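Local coordinates for protein tRNA (guanine(9)-N1)-methyltransferase (Schizosaccharomyces pombe, PDB 4JWH) that transfers a methyl group from S-adenosyl-L-methionine to N1 of guanosine 9 in cytoplasmic tRNA, giving N1-methylguanosine, at residues A[156-159]-A[164-167]; A[189-194]-A[222-227]. All coordinates share one frame; numbering follows the deposited sequence.

How the contacts relate
Coming from the N terminus, the chain runs through strand 143-147 and helix 151-161, and contact 1 then closes a short return of four residues, the first two still helical, ahead of the 3-10 turn at 164-166. Strand 171-173, at one border of the parallel sheet, follows. Contact 2 opens later, on strand 189-192, and closes a longer loop of 27 residues that includes strand 208-212 before helix 223-231 packs back. The two loops follow one another in series, neither nesting nor crossing. The centres of the two contacts lie about 27 Å apart on opposite sides of the chain's centre: contact 1 ties helix 151-161 to the turn before strand 171-173, while contact 2 forms part of the cofactor pocket.

Contact 1 (A[156-159]-A[164-167])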
# COMPACT_ATOMS: atom_id res chain seq x y z
N ARG A 156 -17.60 7.31 -0.17
CA ARG A 156 -17.88 5.88 -0.35
C ARG A 156 -17.54 5.09 0.90
O ARG A 156 -18.36 4.30 1.39
CB ARG A 156 -17.07 5.34 -1.54
CG ARG A 156 -17.24 3.83 -1.80
CD ARG A 156 -18.66 3.51 -2.22
NE ARG A 156 -18.85 2.07 -2.38
CZ ARG A 156 -20.03 1.47 -2.44
NH1 ARG A 156 -21.16 2.17 -2.32
NH2 ARG A 156 -20.09 0.15 -2.61
N GLN A 157 -16.35 5.31 1.44
CA GLN A 157 -15.91 4.66 2.67
C GLN A 157 -16.92 4.82 3.80
O GLN A 157 -17.28 3.85 4.45
CB GLN A 157 -14.54 5.16 3.13
CG GLN A 157 -14.03 4.44 4.34
CD GLN A 157 -12.70 4.97 4.81
OE1 GLN A 157 -12.62 6.11 5.27
NE2 GLN A 157 -11.65 4.15 4.70
N ASP A 158 -17.33 6.04 4.07
CA ASP A 158 -18.28 6.28 5.15
C ASP A 158 -19.69 5.72 4.84
O ASP A 158 -20.40 5.27 5.74
CB ASP A 158 -18.31 7.76 5.51
CG ASP A 158 -19.26 8.06 6.63
OD1 ASP A 158 -18.98 7.65 7.79
OD2 ASP A 158 -20.28 8.71 6.34
N PHE A 159 -20.07 5.74 3.56
CA PHE A 159 -21.33 5.15 3.10
C PHE A 159 -21.34 3.67 3.40
O PHE A 159 -22.29 3.14 4.01
CB PHE A 159 -21.53 5.37 1.60
CG PHE A 159 -22.81 4.75 1.04
CD1 PHE A 159 -22.82 3.44 0.57
CD2 PHE A 159 -23.99 5.50 0.98
CE1 PHE A 159 -23.99 2.86 0.06
CE2 PHE A 159 -25.17 4.94 0.46
CZ PHE A 159 -25.17 3.62 -0.00
N GLN A 164 -17.63 3.39 10.84
CA GLN A 164 -16.72 2.43 11.47
C GLN A 164 -15.23 2.76 11.24
O GLN A 164 -14.38 2.43 12.08
CB GLN A 164 -17.04 0.99 11.03
CG GLN A 164 -16.18 -0.09 11.71
CD GLN A 164 -16.22 -0.03 13.24
OE1 GLN A 164 -17.11 0.58 13.83
NE2 GLN A 164 -15.24 -0.68 13.88
N GLN A 165 -14.92 3.41 10.11
CA GLN A 165 -13.54 3.79 9.79
C GLN A 165 -12.92 4.68 10.86
O GLN A 165 -11.70 4.63 11.11
CB GLN A 165 -13.47 4.47 8.42
CG GLN A 165 -14.00 5.92 8.37
CD GLN A 165 -15.51 6.04 8.21
OE1 GLN A 165 -16.26 5.06 8.31
NE2 GLN A 165 -15.97 7.26 7.96
N ASN A 166 -13.76 5.51 11.49
CA ASN A 166 -13.34 6.38 12.57
C ASN A 166 -12.91 5.61 13.79
O ASN A 166 -12.32 6.18 14.71
CB ASN A 166 -14.44 7.38 12.94
CG ASN A 166 -14.80 8.29 11.79
OD1 ASN A 166 -13.93 8.80 11.10
ND2 ASN A 166 -16.09 8.48 11.58
N ASN A 167 -13.20 4.30 13.80
CA ASN A 167 -12.84 3.42 14.91
C ASN A 167 -11.54 2.64 14.67
O ASN A 167 -10.94 2.12 15.62
CB ASN A 167 -13.98 2.45 15.24
CG ASN A 167 -15.21 3.15 15.86
OD1 ASN A 167 -15.13 4.27 16.39
ND2 ASN A 167 -16.35 2.48 15.77
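The side-chain amide of Q165 donates from NE2 to OD1 of D158 at 3.0 Å, and the N-H points almost straight at the oxygen, at 175°. The acceptor lies in the amide's own plane. On the aspartate side the donor arrives from the anti side of OD1 and somewhat out of the carboxylate plane. The two flat groups are turned 74° against each other. A straight, in-plane N-H of this kind helps hold the rotation of the Q165 amide.

Q165 reaches D158 by a bent route. Its CG sits between the backbone N and the carbonyl carbon (chi1 75°), and a second bend at chi2 swings the amide over to the helix. The outer side of the bend, CB and CG, rests on the Q157 amide: the OE1 of Q157 is 3.4 Å from CG of Q165, and its CD lies 3.7 Å from CB of Q165. Q157 reaches there with an extended chain, and its buried side chain also packs on C125 of helix 118-137 and on F149 and W168. With an alanine here in place of Q165, D158 OD1 would probably lose this N-H donor and Q157 OE1 its contact with CG, leaving a gap beside the Q157 amide.

Within the turn, ND2 of N167 donates to OE1 of Q164 at 2.8 Å, coming from above the carbonyl plane, and the backbone N of N167 bonds to O of Q164; both bonds shape the 3-10 turn. It is Q165, through D158 and Q157, that joins this turn to helix 151-161, within the beta-alpha-beta crossover between the neighbouring parallel strands 143-147 and 171-173.

Contact 2 (A[189-194]-A[222-227]); sequences LVYLSA and NLCQNK. With SAH (S-adenosyl-L-homocysteine), chain C.
Y191 on strand 189-192 meets C224 of helix 223-231, where the parallel sheet of this SPOUT-type methyltransferase borders the S-adenosyl-L-homocysteine pocket; in SPOUT relatives this region forms the trefoil knot. From CB, which leaves the strand toward the helix, the tyrosine has CG anti to the backbone N (chi1 -151°), which sends the ring toward C224. CD2 is 4.0 Å from C224 CB, and CE2 comes closer, 3.4 Å from the same atom. On the same side of the ring, further along, CE1 has CD of K227 at 4.3 Å. Both aliphatic groups approach obliquely, as does C224 SG in its sulfur-aromatic contact, 4.7 Å from the ring centroid. The cofactor's O3' lies at the ring edge. At the tip, OH is hydrogen-bonded to OD2 of D109, which also forms a salt bridge with NZ of K227, so one carboxylate ties strand and helix together.

The same segments grip the cofactor at its ribose and at its carboxylate. L192 O accepts from O2', while the backbone N of C224 donates to OXT at 171°. Two residues beyond Y191, S193 OG rests against CB of Q225 and accepts from the backbone N of D195. One water bridges both segments and the cofactor: it accepts from S193 OG at 2.8 Å and from Q225 N at 3.0 Å, and donates to OXT at 2.8 Å.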
# COMPACT_ATOMS: atom_id res chain seq x y z
N LEU A 189 11.39 8.06 1.69
CA LEU A 189 10.23 7.64 0.92
C LEU A 189 10.65 6.74 -0.20
O LEU A 189 11.66 6.99 -0.87
CB LEU A 189 9.50 8.86 0.32
CG LEU A 189 8.75 9.77 1.29
CD1 LEU A 189 8.28 11.02 0.58
CD2 LEU A 189 7.58 9.06 1.99
N VAL A 190 9.87 5.68 -0.42
CA VAL A 190 10.04 4.81 -1.59
C VAL A 190 8.63 4.59 -2.14
O VAL A 190 7.75 4.10 -1.43
CB VAL A 190 10.69 3.44 -1.21
CG1 VAL A 190 10.62 2.46 -2.39
CG2 VAL A 190 12.12 3.59 -0.72
N TYR A 191 8.41 4.97 -3.40
CA TYR A 191 7.15 4.71 -4.06
C TYR A 191 7.24 3.37 -4.80
O TYR A 191 8.02 3.20 -5.74
CB TYR A 191 6.82 5.85 -5.04
CG TYR A 191 5.33 6.09 -5.26
CD1 TYR A 191 4.79 7.36 -5.11
CD2 TYR A 191 4.46 5.05 -5.67
CE1 TYR A 191 3.44 7.61 -5.31
CE2 TYR A 191 3.09 5.28 -5.86
CZ TYR A 191 2.60 6.58 -5.66
OH TYR A 191 1.30 6.90 -5.84
N LEU A 192 6.42 2.41 -4.37
CA LEU A 192 6.34 1.10 -5.01
C LEU A 192 5.64 1.22 -6.38
O LEU A 192 4.54 1.77 -6.47
CB LEU A 192 5.60 0.14 -4.09
CG LEU A 192 6.39 -0.15 -2.79
CD1 LEU A 192 5.60 -0.96 -1.82
CD2 LEU A 192 7.72 -0.89 -3.10
N SER A 193 6.30 0.73 -7.43
CA SER A 193 5.73 0.74 -8.78
C SER A 193 6.19 -0.48 -9.60
O SER A 193 7.38 -0.79 -9.62
CB SER A 193 6.08 2.06 -9.51
OG SER A 193 5.83 2.01 -10.92
N ALA A 194 5.27 -1.15 -10.27
CA ALA A 194 5.65 -2.26 -11.15
C ALA A 194 6.59 -1.81 -12.30
O ALA A 194 7.31 -2.62 -12.87
CB ALA A 194 4.42 -2.96 -11.69
N ASN A 222 2.96 3.65 -16.06
CA ASN A 222 3.92 4.66 -15.64
C ASN A 222 3.37 5.76 -14.76
O ASN A 222 4.11 6.66 -14.40
CB ASN A 222 4.63 5.28 -16.82
CG ASN A 222 5.81 4.48 -17.23
OD1 ASN A 222 6.87 4.58 -16.61
ND2 ASN A 222 5.63 3.63 -18.25
N LEU A 223 2.10 5.68 -14.40
CA LEU A 223 1.50 6.77 -13.63
C LEU A 223 2.30 7.02 -12.35
O LEU A 223 2.83 8.14 -12.10
CB LEU A 223 0.04 6.44 -13.31
CG LEU A 223 -0.76 7.38 -12.39
CD1 LEU A 223 -1.29 8.59 -13.15
CD2 LEU A 223 -1.90 6.61 -11.75
N CYS A 224 2.41 6.00 -11.53
CA CYS A 224 3.06 6.19 -10.22
C CYS A 224 4.54 6.41 -10.38
O CYS A 224 5.15 7.26 -9.71
CB CYS A 224 2.70 5.06 -9.24
SG CYS A 224 0.92 5.14 -8.86
N GLN A 225 5.14 5.67 -11.33
CA GLN A 225 6.54 5.88 -11.62
C GLN A 225 6.78 7.35 -11.98
O GLN A 225 7.75 7.93 -11.52
CB GLN A 225 7.03 4.92 -12.72
CG GLN A 225 8.52 5.10 -13.14
CD GLN A 225 9.54 4.72 -12.04
OE1 GLN A 225 9.29 3.85 -11.22
NE2 GLN A 225 10.69 5.38 -12.05
N ASN A 226 5.89 7.94 -12.77
CA ASN A 226 6.11 9.32 -13.26
C ASN A 226 6.00 10.33 -12.16
O ASN A 226 6.73 11.31 -12.09
CB ASN A 226 5.10 9.67 -14.36
CG ASN A 226 5.49 9.09 -15.71
OD1 ASN A 226 6.65 8.81 -15.95
ND2 ASN A 226 4.50 8.85 -16.58
N LYS A 227 5.03 10.10 -11.30
CA LYS A 227 4.72 10.99 -10.20
C LYS A 227 5.91 11.06 -9.24
O LYS A 227 6.37 12.14 -8.90
CB LYS A 227 3.47 10.49 -9.48
CG LYS A 227 3.15 11.32 -8.23
CD LYS A 227 1.87 10.92 -7.58
CE LYS A 227 1.62 11.82 -6.38
NZ LYS A 227 0.26 11.53 -5.86
N SAH C . -0.97 2.01 -13.39
CA SAH C . -1.01 2.15 -11.95
CB SAH C . -1.74 0.89 -11.42
CG SAH C . -1.12 0.37 -10.19
SD SAH C . -1.73 -0.93 -9.19
C SAH C . 0.39 2.54 -11.49
O SAH C . 0.91 2.24 -10.46
OXT SAH C . 1.03 3.28 -12.17
C5' SAH C . -1.81 -0.16 -7.63
C4' SAH C . -0.52 -0.02 -6.83
O4' SAH C . -0.01 -1.24 -6.40
C3' SAH C . 0.66 0.69 -7.51
O3' SAH C . 0.54 2.08 -7.47
C2' SAH C . 1.85 0.19 -6.77
O2' SAH C . 2.03 0.98 -5.65
C1' SAH C . 1.39 -1.20 -6.41
N9 SAH C . 1.97 -2.25 -7.26
C8 SAH C . 1.31 -3.07 -8.04
N7 SAH C . 2.09 -3.95 -8.62
C5 SAH C . 3.29 -3.71 -8.18
C6 SAH C . 4.63 -4.27 -8.38
N6 SAH C . 4.80 -5.28 -9.20
N1 SAH C . 5.63 -3.74 -7.73
C2 SAH C . 5.45 -2.72 -6.91
N3 SAH C . 4.30 -2.15 -6.68
C4 SAH C . 3.19 -2.60 -7.27
O HOH W 1 3.80 3.22 -12.40